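Side-chain contact in endoglucanase, glycoside hydrolase family 5 protein (Cytophaga hutchinsonii, PDB 5IHS), which probably hydrolyses internal beta-1,4-glucosidic bonds of cellulose, as one of the periplasmic endoglucanases the bacterium requires to live on crystalline cellulose: residues A[142-147]-A[180-185]. Sequence-based numbering, arbitrary orientation.
Sequences EMAKKY and TKIRVY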
loop_
_atom_site.group_PDB
_atom_site.type_symbol
_atom_site.label_atom_id
_atom_site.label_comp_id
_atom_site.label_asym_id
_atom_site.label_seq_id
_atom_site.Cartn_x
_atom_site.Cartn_y
_atom_site.Cartn_z
ATOM N N GLU A 142 -7.411 -17.498 -3.242
ATOM C CA GLU A 142 -6.945 -18.146 -2.018
ATOM C C GLU A 142 -6.942 -17.177 -0.844
ATOM O O GLU A 142 -7.364 -17.527 0.266
ATOM C CB GLU A 142 -5.544 -18.702 -2.231
ATOM C CG GLU A 142 -5.532 -19.886 -3.147
ATOM C CD GLU A 142 -4.142 -20.378 -3.464
ATOM O OE1 GLU A 142 -3.174 -19.877 -2.857
ATOM O OE2 GLU A 142 -4.022 -21.279 -4.324
ATOM N N MET A 143 -6.454 -15.955 -1.064
ATOM C CA MET A 143 -6.406 -14.984 0.019
ATOM C C MET A 143 -7.805 -14.598 0.467
ATOM O O MET A 143 -8.070 -14.494 1.670
ATOM C CB MET A 143 -5.603 -13.747 -0.410
ATOM C CG MET A 143 -4.114 -13.988 -0.679
ATOM S SD MET A 143 -3.201 -14.607 0.742
ATOM C CE MET A 143 -3.188 -16.316 0.331
ATOM N N ALA A 144 -8.708 -14.370 -0.487
ATOM C CA ALA A 144 -10.069 -13.981 -0.148
ATOM C C ALA A 144 -10.815 -15.115 0.546
ATOM O O ALA A 144 -11.593 -14.874 1.472
ATOM C CB ALA A 144 -10.795 -13.533 -1.413
ATOM N N LYS A 145 -10.596 -16.358 0.121
ATOM C CA LYS A 145 -11.259 -17.468 0.801
ATOM C C LYS A 145 -10.797 -17.567 2.250
ATOM O O LYS A 145 -11.599 -17.835 3.151
ATOM C CB LYS A 145 -11.007 -18.776 0.052
ATOM C CG LYS A 145 -11.798 -19.959 0.625
ATOM C CD LYS A 145 -11.674 -21.221 -0.226
ATOM C CE LYS A 145 -12.549 -22.344 0.327
ATOM N NZ LYS A 145 -12.465 -23.616 -0.454
ATOM N N LYS A 146 -9.508 -17.358 2.494
ATOM C CA LYS A 146 -8.989 -17.501 3.849
ATOM C C LYS A 146 -9.350 -16.308 4.724
ATOM O O LYS A 146 -9.729 -16.484 5.889
ATOM C CB LYS A 146 -7.475 -17.681 3.809
ATOM C CG LYS A 146 -6.859 -17.847 5.199
ATOM C CD LYS A 146 -5.432 -18.355 5.138
ATOM C CE LYS A 146 -4.868 -18.659 6.533
ATOM N NZ LYS A 146 -3.406 -18.887 6.487
ATOM N N TYR A 147 -9.232 -15.094 4.194
ATOM C CA TYR A 147 -9.325 -13.889 5.006
ATOM C C TYR A 147 -10.579 -13.065 4.727
ATOM O O TYR A 147 -10.714 -11.965 5.272
ATOM C CB TYR A 147 -8.074 -13.039 4.790
ATOM C CG TYR A 147 -6.787 -13.711 5.227
ATOM C CD1 TYR A 147 -6.521 -13.924 6.567
ATOM C CD2 TYR A 147 -5.838 -14.124 4.306
ATOM C CE1 TYR A 147 -5.339 -14.521 6.981
ATOM C CE2 TYR A 147 -4.659 -14.722 4.705
ATOM C CZ TYR A 147 -4.413 -14.926 6.046
ATOM O OH TYR A 147 -3.224 -15.531 6.429
ATOM N N THR A 180 -13.793 -9.971 -9.499
ATOM C CA THR A 180 -14.859 -10.965 -9.456
ATOM C C THR A 180 -14.453 -12.156 -8.602
ATOM O O THR A 180 -15.253 -12.667 -7.812
ATOM C CB THR A 180 -15.215 -11.400 -10.876
ATOM O OG1 THR A 180 -15.721 -10.271 -11.593
ATOM C CG2 THR A 180 -16.269 -12.499 -10.867
ATOM N N LYS A 181 -13.213 -12.616 -8.747
ATOM C CA LYS A 181 -12.740 -13.742 -7.948
ATOM C C LYS A 181 -12.697 -13.406 -6.459
ATOM O O LYS A 181 -13.106 -14.217 -5.619
ATOM C CB LYS A 181 -11.381 -14.212 -8.455
ATOM C CG LYS A 181 -11.429 -14.866 -9.829
ATOM C CD LYS A 181 -12.012 -16.275 -9.773
ATOM C CE LYS A 181 -11.989 -16.954 -11.129
ATOM N NZ LYS A 181 -13.035 -16.407 -12.003
ATOM N N ILE A 182 -12.199 -12.221 -6.105
ATOM C CA ILE A 182 -12.170 -11.821 -4.700
ATOM C C ILE A 182 -13.579 -11.785 -4.122
ATOM O O ILE A 182 -13.827 -12.255 -3.003
ATOM C CB ILE A 182 -11.474 -10.457 -4.556
ATOM C CG1 ILE A 182 -9.980 -10.586 -4.858
ATOM C CG2 ILE A 182 -11.678 -9.901 -3.154
ATOM C CD1 ILE A 182 -9.266 -9.252 -4.974
ATOM N N ARG A 183 -14.516 -11.206 -4.876
ATOM C CA ARG A 183 -15.871 -10.965 -4.402
ATOM C C ARG A 183 -16.683 -12.246 -4.221
ATOM O O ARG A 183 -17.735 -12.200 -3.573
ATOM C CB ARG A 183 -16.562 -9.954 -5.334
ATOM C CG ARG A 183 -15.954 -8.551 -5.273
ATOM C CD ARG A 183 -16.290 -7.863 -3.959
ATOM N NE ARG A 183 -15.763 -6.500 -3.880
ATOM C CZ ARG A 183 -14.966 -6.014 -2.931
ATOM N NH1 ARG A 183 -14.530 -6.773 -1.930
ATOM N NH2 ARG A 183 -14.594 -4.731 -3.001
ATOM N N VAL A 184 -16.224 -13.390 -4.744
ATOM C CA VAL A 184 -16.856 -14.667 -4.399
ATOM C C VAL A 184 -16.830 -14.871 -2.894
ATOM O O VAL A 184 -17.787 -15.383 -2.303
ATOM C CB VAL A 184 -16.147 -15.835 -5.118
ATOM C CG1 VAL A 184 -16.651 -17.188 -4.617
ATOM C CG2 VAL A 184 -16.312 -15.741 -6.621
ATOM N N TYR A 185 -15.716 -14.505 -2.254
ATOM C CA TYR A 185 -15.455 -14.821 -0.858
ATOM C C TYR A 185 -15.390 -13.610 0.054
ATOM O O TYR A 185 -15.532 -13.768 1.268
ATOM C CB TYR A 185 -14.116 -15.566 -0.724
ATOM C CG TYR A 185 -14.091 -16.891 -1.424
ATOM C CD1 TYR A 185 -14.799 -17.968 -0.916
ATOM C CD2 TYR A 185 -13.356 -17.079 -2.584
ATOM C CE1 TYR A 185 -14.797 -19.190 -1.549
ATOM C CE2 TYR A 185 -13.347 -18.308 -3.234
ATOM C CZ TYR A 185 -14.067 -19.358 -2.707
ATOM O OH TYR A 185 -14.077 -20.589 -3.327
HETATM O O HOH W 1 -14.273 -23.025 -2.732
#
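The aliphatic chain of Lys145 passes slantwise over one face of the Tyr185 ring, and this CH-pi contact forms the exposed side of the interface. Lys145 CB stands 3.8 Å from the centroid of the Tyr185 ring and only 6° off the normal; farther out, Lys145 CG comes 3.8 Å from Tyr185 CE1 and Lys145 CD 3.9 Å from Tyr185 CZ. The lysine can follow the ring this way because its chain is extended throughout, starting with CG anti to the backbone N (chi1 -174°). Val184 CG1 covers the opposite face, which holds the ring between two aliphatic groups. At the far end one water bridges the two side chains, accepting a bond from Lys145 NZ at 3.0 Å and lying 2.5 Å from Tyr185 OH. No direct hydrogen bond joins the segments.

Helices 133-147 and 167-185 are successive outer helices of the (beta/alpha)8 TIM barrel, linked through strand 153-156, and segments 142-147 and 180-185 of these helices run nearly parallel, their axes approaching to 8.0 Å, with 16° between them.

Apolar contacts centred on the small side chain of Ala144 fill the inner half. Ala144 CB points at the other helix and meets Tyr185 CB at 4.0 Å and Ile182 CG2 at 4.1 Å. Both Ala144 and Ile182 are buried and also touch Tyr155 of the barrel strand beneath, while Ile182 reaches Ile191 on the next strand.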